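Local structure of aminopeptidase C (Lactobacillus rhamnosus, 4K7C) at residues A[93-98]-A[153-158]; A[142-147]-A[282-287]; A[382-387]-A[394-399]. The protein probably acts as a papain-like cysteine aminopeptidase, releasing residues from the amino-terminal ends of peptides. All coordinates share one frame; numbering follows the deposited sequence.

Contact 1: A[93-98]-A[153-158]; sequences ELSQNY and GIVPKS
Glu93 and Lys157 run side by side and point the same way, the lysine methylenes lying along the carboxylate so that CD of Lys157 comes to 3.3 Å from OE1 of Glu93. The Lys157 chain is anti at its first three torsions and bends only at the last (chi4 58°), which turns NZ to OE1 of Gln96 at 2.8 Å, in the carbonyl plane. Ion pairing with Glu93 is looser: NZ of Lys157 lies 3.9 Å from OE2 of Glu93, a long salt bridge. The same OE2 accepts NE2 of Gln96 at 3.0 Å on its anti side, tilted out of the carboxylate plane, so the amide of Gln96 is gripped at both ends, which is consistent with its modelled orientation. An alanine in place of Lys157 would probably leave OE1 of Gln96 without its ammonium partner and Glu93 without the long salt bridge.

The backbones are bridged by two bonds, both nearly straight. Ser95 N donates to Val155 O at 2.8 Å. Lys157 N donates to Glu93 O at 3.0 Å. Beyond this bridge, the Tyr98 ring has CG1 of Val155 over one face and Gly153 O near its plane, 3.5 Å from CE2 of Tyr98. The Tyr98 hydroxyl is hydrogen-bonded to Tyr152 O. Ile154 brings CD1 obliquely to the same ring. OG of Ser95 accepts Tyr98 N as an N-cap and is also hydrogen-bonded to Met160 O. Leu94 and Pro156 both pack on Phe248 of helix 245-253.

The arrangement is a helix N-cap, with Ser95 capping helix 96-117, joined by a single beta bridge to the loop that leaves helix 142-152 in this papain-like enzyme.

Contact 2: A[142-147]-A[282-287]; sequences WDMLSA and LGNVVG
Asn284 holds CG between its backbone N and carbonyl carbon (chi1 45°), and with chi2 near zero this presents the flat amide to Met144. On the other side Met144, a selenomethionine introduced for phasing, sets CG anti to its carbonyl carbon and bends only at chi3 (65°), which folds the methyl back against the loop. This is helix-on-loop packing within the papain-like fold: helix 142-152 meets the connection between strands 275-279 and 293-295.

One hydrogen bond joins the two segments. ND2 of Asn284 donates to the carbonyl O of Met144 at 3.2 Å; the N-H points almost straight at the oxygen (169°), but approaches from above the carbonyl plane. The stronger partner of ND2 is OD1 of Asp103 on helix 96-117, so the amide ties the loop to two helices. OD1 of Asn284 faces carbon, lying 3.5 Å from CG of Met144, and receives a weak bond from Val285 N in its own segment.

Farther along the Met144 chain, SE makes an apolar contact with CD1 of Leu282 at 3.9 Å, the two side chains crossing at about a right angle, while Trp71 of helix 70-87 and Lys107 of helix 96-117 also touch Met144. One turn along the helix, CB of Ala147 rests 3.9 Å from CG2 of Val285, whose side chain also packs on Leu148 and Lys151. Where the loop passes the helix, the methyl CE of Met144 stops 3.6 Å from the carbonyl O of Gly283.

Contact 3: A[382-387]-A[394-399]; sequences KVENSW and KGYFVA
Phe397 faces Val383 across an antiparallel hydrogen-bonded pair, and its CB lies 3.8 Å from CB of Val383. With CG anti to the carbonyl carbon (chi1 -86°), the Phe397 ring is carried to Asn385, whose ND2 stands 3.3 Å above the ring plane, toward the rim. Amide and ring planes are 85° apart. At the tip, CZ of Phe397 touches CZ3 of Trp387 at 3.6 Å, the rings meeting obliquely.

Paired bonds, including Phe397 N to Val383 O at 2.7 Å, hold the strands as a beta hairpin. On the sheet face of Lys382, Glu384 and Tyr396, NZ of Lys382 makes a cation-pi contact over the Tyr396 ring, besides its salt bridge to Glu55. CE1 of Tyr396 meets CB of Glu384 at 3.5 Å; the Tyr396 hydroxyl is hydrogen-bonded to Thr58 and to Gly59 O.

OD1 of Asn385 is held by NE2 of His364 and by Ser386 N, which probably fixes the amide's rotation, while the Phe397 and Trp387 rings pack against ND2. The His364 bond is consistent with the Asn-His pair of papain-like cysteine peptidases, and Trp387, which also meets the His364 ring, may shield it, as in papain.

In the fold
Along the chain contacts 1 and 2 interlock, in the order 93-98, 142-147, 153-158, 282-287, and contact 3 follows in series. Centres of contacts 1 and 2 are about 18 Å apart, those of 1 and 3 about 21 Å and those of 2 and 3 about 26 Å, the last pair on opposite sides of the chain's centre; none touch. Contact 1 starts helix 96-117 and uses the loop leaving helix 142-152; contact 2 lies on helix 142-152 and is touched by helix 96-117. Contact 3 lies in the beta hairpin 377-384/396-400. Helix 70-87 links all three: its Trp71 packs on Met144, and its Arg80 touches Glu93 and pairs with Glu384. The helical and beta parts thus meet across this helix, consistent with a papain-like fold.

Contact 1: A[93-98]-A[153-158]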
# COMPACT_ATOMS: atom_id res chain seq x y z
N GLU A 93 -13.18 -25.86 -12.00
CA GLU A 93 -14.20 -24.84 -12.28
C GLU A 93 -14.72 -24.89 -13.74
O GLU A 93 -13.96 -25.14 -14.64
CB GLU A 93 -13.69 -23.41 -12.07
CG GLU A 93 -13.84 -22.72 -10.75
CD GLU A 93 -13.34 -21.26 -10.81
OE1 GLU A 93 -12.12 -21.10 -10.95
OE2 GLU A 93 -14.17 -20.28 -10.88
N LEU A 94 -16.02 -24.65 -13.87
CA LEU A 94 -16.65 -24.44 -15.17
C LEU A 94 -16.60 -22.98 -15.53
O LEU A 94 -16.55 -22.10 -14.60
CB LEU A 94 -18.09 -24.93 -15.13
CG LEU A 94 -18.26 -26.44 -14.84
CD1 LEU A 94 -19.65 -26.87 -14.29
CD2 LEU A 94 -17.85 -27.25 -16.08
N SER A 95 -16.71 -22.68 -16.83
CA SER A 95 -16.66 -21.32 -17.31
C SER A 95 -17.95 -20.55 -17.02
O SER A 95 -18.96 -20.74 -17.66
CB SER A 95 -16.41 -21.29 -18.80
OG SER A 95 -16.37 -20.04 -19.34
N GLN A 96 -17.85 -19.59 -16.10
CA GLN A 96 -18.97 -18.64 -15.93
C GLN A 96 -19.11 -17.60 -17.03
O GLN A 96 -20.16 -17.05 -17.16
CB GLN A 96 -18.86 -17.96 -14.55
CG GLN A 96 -18.57 -18.94 -13.45
CD GLN A 96 -17.14 -19.13 -13.13
OE1 GLN A 96 -16.24 -18.71 -13.87
NE2 GLN A 96 -16.89 -19.89 -12.02
N ASN A 97 -18.05 -17.34 -17.81
CA ASN A 97 -18.10 -16.45 -18.91
C ASN A 97 -18.97 -17.10 -20.05
O ASN A 97 -19.71 -16.39 -20.69
CB ASN A 97 -16.76 -16.11 -19.40
CG ASN A 97 -16.77 -14.96 -20.37
OD1 ASN A 97 -17.73 -14.15 -20.42
ND2 ASN A 97 -15.71 -14.80 -21.09
N TYR A 98 -18.85 -18.41 -20.22
CA TYR A 98 -19.61 -19.17 -21.23
C TYR A 98 -21.10 -18.93 -21.06
O TYR A 98 -21.76 -18.52 -22.02
CB TYR A 98 -19.22 -20.67 -21.24
CG TYR A 98 -19.81 -21.44 -22.41
CD1 TYR A 98 -19.26 -21.39 -23.70
CD2 TYR A 98 -20.96 -22.17 -22.23
CE1 TYR A 98 -19.84 -22.11 -24.76
CE2 TYR A 98 -21.58 -22.83 -23.30
CZ TYR A 98 -20.97 -22.84 -24.52
OH TYR A 98 -21.57 -23.57 -25.59
N GLY A 153 -24.84 -26.13 -23.61
CA GLY A 153 -23.94 -26.92 -22.78
C GLY A 153 -23.04 -26.11 -21.90
O GLY A 153 -23.47 -25.07 -21.42
N ILE A 154 -21.86 -26.60 -21.63
CA ILE A 154 -20.95 -25.92 -20.73
C ILE A 154 -19.53 -26.34 -21.10
O ILE A 154 -19.31 -27.37 -21.77
CB ILE A 154 -21.32 -26.16 -19.21
CG1 ILE A 154 -20.69 -25.08 -18.26
CG2 ILE A 154 -20.97 -27.57 -18.73
CD1 ILE A 154 -20.98 -23.63 -18.63
N VAL A 155 -18.57 -25.56 -20.65
CA VAL A 155 -17.16 -25.83 -20.82
C VAL A 155 -16.35 -25.59 -19.52
O VAL A 155 -16.78 -24.80 -18.66
CB VAL A 155 -16.56 -25.01 -22.00
CG1 VAL A 155 -17.33 -25.26 -23.28
CG2 VAL A 155 -16.45 -23.52 -21.70
N PRO A 156 -15.20 -26.24 -19.41
CA PRO A 156 -14.24 -25.87 -18.37
C PRO A 156 -13.91 -24.39 -18.43
O PRO A 156 -13.82 -23.77 -19.46
CB PRO A 156 -13.01 -26.67 -18.74
CG PRO A 156 -13.54 -27.86 -19.47
CD PRO A 156 -14.57 -27.21 -20.35
N LYS A 157 -13.64 -23.83 -17.27
CA LYS A 157 -13.17 -22.47 -17.16
C LYS A 157 -11.95 -22.17 -18.03
O LYS A 157 -11.90 -21.16 -18.70
CB LYS A 157 -12.95 -22.11 -15.66
CG LYS A 157 -12.79 -20.57 -15.48
CD LYS A 157 -12.29 -20.25 -14.10
CE LYS A 157 -12.17 -18.79 -13.87
NZ LYS A 157 -13.54 -18.24 -14.12
N SER A 158 -10.97 -23.05 -18.05
CA SER A 158 -9.78 -22.88 -18.87
C SER A 158 -10.06 -22.73 -20.34
O SER A 158 -9.27 -22.19 -21.03
CB SER A 158 -8.79 -24.04 -18.69
OG SER A 158 -9.36 -25.26 -19.15
O HOH W 1 -11.01 -25.31 -16.03
O HOH W 2 -15.10 -17.96 -17.09

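Contact 2: A[142-147]-A[282-287]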
# COMPACT_ATOMS: atom_id res chain seq x y z
N TRP A 142 -32.82 -19.93 -11.56
CA TRP A 142 -32.38 -21.29 -11.84
C TRP A 142 -32.87 -21.80 -13.21
O TRP A 142 -32.09 -22.30 -14.00
CB TRP A 142 -32.87 -22.25 -10.74
CG TRP A 142 -32.58 -23.66 -11.14
CD1 TRP A 142 -33.40 -24.51 -11.84
CD2 TRP A 142 -31.35 -24.38 -10.95
NE1 TRP A 142 -32.76 -25.69 -12.10
CE2 TRP A 142 -31.51 -25.65 -11.55
CE3 TRP A 142 -30.15 -24.10 -10.31
CZ2 TRP A 142 -30.49 -26.63 -11.52
CZ3 TRP A 142 -29.17 -25.08 -10.25
CH2 TRP A 142 -29.33 -26.33 -10.88
N ASP A 143 -34.14 -21.60 -13.53
CA ASP A 143 -34.72 -22.17 -14.76
C ASP A 143 -34.12 -21.51 -16.00
O ASP A 143 -34.00 -22.15 -17.04
CB ASP A 143 -36.23 -22.02 -14.75
CG ASP A 143 -36.93 -22.81 -13.62
OD1 ASP A 143 -36.53 -23.95 -13.29
OD2 ASP A 143 -37.90 -22.23 -13.04
N MSE A 144 -33.75 -20.23 -15.87
CA MSE A 144 -33.00 -19.53 -16.93
C MSE A 144 -31.60 -20.05 -17.12
O MSE A 144 -31.09 -20.11 -18.23
CB MSE A 144 -32.99 -18.03 -16.58
CG MSE A 144 -34.38 -17.43 -16.75
SE MSE A 144 -34.53 -15.69 -15.82
CE MSE A 144 -33.26 -14.60 -16.85
N LEU A 145 -30.93 -20.50 -16.05
CA LEU A 145 -29.61 -21.07 -16.24
C LEU A 145 -29.77 -22.45 -16.92
O LEU A 145 -29.01 -22.79 -17.85
CB LEU A 145 -28.95 -21.21 -14.88
CG LEU A 145 -27.45 -21.53 -14.79
CD1 LEU A 145 -27.19 -23.02 -14.98
CD2 LEU A 145 -26.71 -20.64 -15.79
N SER A 146 -30.71 -23.26 -16.44
CA SER A 146 -31.01 -24.52 -17.13
C SER A 146 -31.28 -24.36 -18.59
O SER A 146 -30.73 -25.13 -19.40
CB SER A 146 -32.17 -25.26 -16.47
OG SER A 146 -31.67 -25.75 -15.31
N ALA A 147 -32.10 -23.38 -18.95
CA ALA A 147 -32.42 -23.13 -20.33
C ALA A 147 -31.14 -22.95 -21.14
O ALA A 147 -31.03 -23.45 -22.28
CB ALA A 147 -33.29 -21.91 -20.50
N LEU A 282 -40.80 -12.61 -17.89
CA LEU A 282 -39.46 -12.89 -17.27
C LEU A 282 -38.77 -14.11 -17.97
O LEU A 282 -39.38 -15.17 -18.12
CB LEU A 282 -39.58 -13.23 -15.78
CG LEU A 282 -38.43 -13.95 -15.06
CD1 LEU A 282 -37.26 -13.06 -14.81
CD2 LEU A 282 -38.80 -14.62 -13.70
N GLY A 283 -37.50 -13.97 -18.34
CA GLY A 283 -36.87 -15.02 -19.17
C GLY A 283 -35.59 -14.62 -19.83
O GLY A 283 -35.14 -13.50 -19.70
N ASN A 284 -34.94 -15.58 -20.50
CA ASN A 284 -33.84 -15.25 -21.38
C ASN A 284 -33.94 -15.97 -22.72
O ASN A 284 -33.62 -15.39 -23.73
CB ASN A 284 -32.46 -15.59 -20.78
CG ASN A 284 -32.37 -16.97 -20.12
OD1 ASN A 284 -33.33 -17.77 -20.03
ND2 ASN A 284 -31.23 -17.23 -19.56
N VAL A 285 -34.27 -17.25 -22.69
CA VAL A 285 -34.10 -18.04 -23.96
C VAL A 285 -35.50 -18.22 -24.59
O VAL A 285 -36.29 -18.98 -24.09
CB VAL A 285 -33.53 -19.42 -23.77
CG1 VAL A 285 -33.45 -20.17 -25.13
CG2 VAL A 285 -32.12 -19.32 -23.13
N VAL A 286 -35.77 -17.45 -25.63
CA VAL A 286 -37.03 -17.61 -26.36
C VAL A 286 -37.02 -19.02 -26.91
O VAL A 286 -36.05 -19.47 -27.60
CB VAL A 286 -37.28 -16.54 -27.46
CG1 VAL A 286 -38.53 -16.86 -28.34
CG2 VAL A 286 -37.41 -15.15 -26.85
N GLY A 287 -38.13 -19.71 -26.64
CA GLY A 287 -38.28 -21.05 -27.09
C GLY A 287 -37.81 -22.08 -26.08
O GLY A 287 -38.03 -23.26 -26.27

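Contact 3: A[382-387]-A[394-399]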
# COMPACT_ATOMS: atom_id res chain seq x y z
N LYS A 382 -24.46 -24.03 6.23
CA LYS A 382 -23.20 -23.71 5.62
C LYS A 382 -23.42 -23.25 4.19
O LYS A 382 -24.13 -23.90 3.37
CB LYS A 382 -22.23 -24.88 5.65
CG LYS A 382 -20.88 -24.61 5.01
CD LYS A 382 -19.92 -25.79 5.12
CE LYS A 382 -18.50 -25.30 4.82
NZ LYS A 382 -17.58 -26.40 4.47
N VAL A 383 -22.79 -22.14 3.85
CA VAL A 383 -23.11 -21.43 2.60
C VAL A 383 -21.87 -21.20 1.75
O VAL A 383 -20.91 -20.52 2.18
CB VAL A 383 -23.79 -20.08 2.89
CG1 VAL A 383 -24.05 -19.24 1.62
CG2 VAL A 383 -25.04 -20.35 3.58
N GLU A 384 -21.87 -21.75 0.56
CA GLU A 384 -20.81 -21.43 -0.38
C GLU A 384 -21.11 -20.17 -1.11
O GLU A 384 -22.12 -20.06 -1.84
CB GLU A 384 -20.56 -22.58 -1.42
CG GLU A 384 -19.46 -22.18 -2.44
CD GLU A 384 -19.19 -23.26 -3.46
OE1 GLU A 384 -20.02 -24.19 -3.52
OE2 GLU A 384 -18.28 -23.08 -4.28
N ASN A 385 -20.24 -19.16 -0.92
CA ASN A 385 -20.40 -17.90 -1.62
C ASN A 385 -19.47 -17.88 -2.81
O ASN A 385 -18.73 -18.82 -2.99
CB ASN A 385 -20.20 -16.66 -0.72
CG ASN A 385 -21.01 -15.43 -1.19
OD1 ASN A 385 -21.56 -15.35 -2.29
ND2 ASN A 385 -21.08 -14.43 -0.31
N SER A 386 -19.61 -16.86 -3.66
CA SER A 386 -18.87 -16.73 -4.95
C SER A 386 -18.17 -15.37 -5.02
O SER A 386 -18.13 -14.67 -6.06
CB SER A 386 -19.81 -16.92 -6.16
OG SER A 386 -20.95 -16.07 -6.14
N TRP A 387 -17.65 -14.94 -3.86
CA TRP A 387 -16.95 -13.67 -3.74
C TRP A 387 -15.48 -13.85 -3.46
O TRP A 387 -14.82 -12.90 -2.98
CB TRP A 387 -17.58 -12.82 -2.60
CG TRP A 387 -18.95 -12.38 -2.86
CD1 TRP A 387 -19.65 -12.41 -4.07
CD2 TRP A 387 -19.88 -11.82 -1.87
NE1 TRP A 387 -20.91 -11.90 -3.86
CE2 TRP A 387 -21.09 -11.57 -2.54
CE3 TRP A 387 -19.78 -11.52 -0.52
CZ2 TRP A 387 -22.19 -10.99 -1.90
CZ3 TRP A 387 -20.91 -10.98 0.17
CH2 TRP A 387 -22.10 -10.75 -0.52
N LYS A 394 -12.71 -18.75 4.32
CA LYS A 394 -12.23 -19.08 2.98
C LYS A 394 -13.29 -19.00 1.92
O LYS A 394 -13.33 -19.79 1.02
CB LYS A 394 -11.60 -20.45 3.03
CG LYS A 394 -10.30 -20.41 3.82
CD LYS A 394 -9.93 -21.77 4.31
CE LYS A 394 -8.54 -21.67 4.91
NZ LYS A 394 -8.08 -23.00 5.40
N GLY A 395 -14.15 -18.02 2.05
CA GLY A 395 -15.26 -17.75 1.12
C GLY A 395 -16.61 -18.41 1.40
O GLY A 395 -17.55 -18.16 0.72
N TYR A 396 -16.68 -19.17 2.49
CA TYR A 396 -17.91 -19.75 2.98
C TYR A 396 -18.55 -18.90 4.09
O TYR A 396 -17.86 -18.31 4.96
CB TYR A 396 -17.65 -21.15 3.51
CG TYR A 396 -17.38 -22.18 2.40
CD1 TYR A 396 -18.43 -22.92 1.90
CD2 TYR A 396 -16.10 -22.34 1.80
CE1 TYR A 396 -18.22 -23.83 0.87
CE2 TYR A 396 -15.87 -23.20 0.80
CZ TYR A 396 -16.93 -23.98 0.32
OH TYR A 396 -16.69 -24.88 -0.72
N PHE A 397 -19.86 -18.83 4.02
CA PHE A 397 -20.68 -18.01 4.94
C PHE A 397 -21.43 -19.02 5.86
O PHE A 397 -21.41 -20.24 5.60
CB PHE A 397 -21.63 -17.15 4.14
CG PHE A 397 -21.07 -15.82 3.66
CD1 PHE A 397 -19.78 -15.67 3.29
CD2 PHE A 397 -21.93 -14.75 3.49
CE1 PHE A 397 -19.29 -14.45 2.83
CE2 PHE A 397 -21.45 -13.55 3.06
CZ PHE A 397 -20.13 -13.40 2.75
N VAL A 398 -22.08 -18.50 6.90
CA VAL A 398 -22.89 -19.29 7.79
C VAL A 398 -24.18 -18.52 8.00
O VAL A 398 -24.15 -17.25 8.19
CB VAL A 398 -22.16 -19.65 9.06
CG1 VAL A 398 -21.55 -18.41 9.69
CG2 VAL A 398 -23.10 -20.35 10.04
N ALA A 399 -25.34 -19.22 7.95
CA ALA A 399 -26.64 -18.56 8.07
C ALA A 399 -27.36 -19.23 9.22
O ALA A 399 -27.38 -20.50 9.28
CB ALA A 399 -27.49 -18.72 6.85
O HOH W 3 -16.95 -16.20 -1.35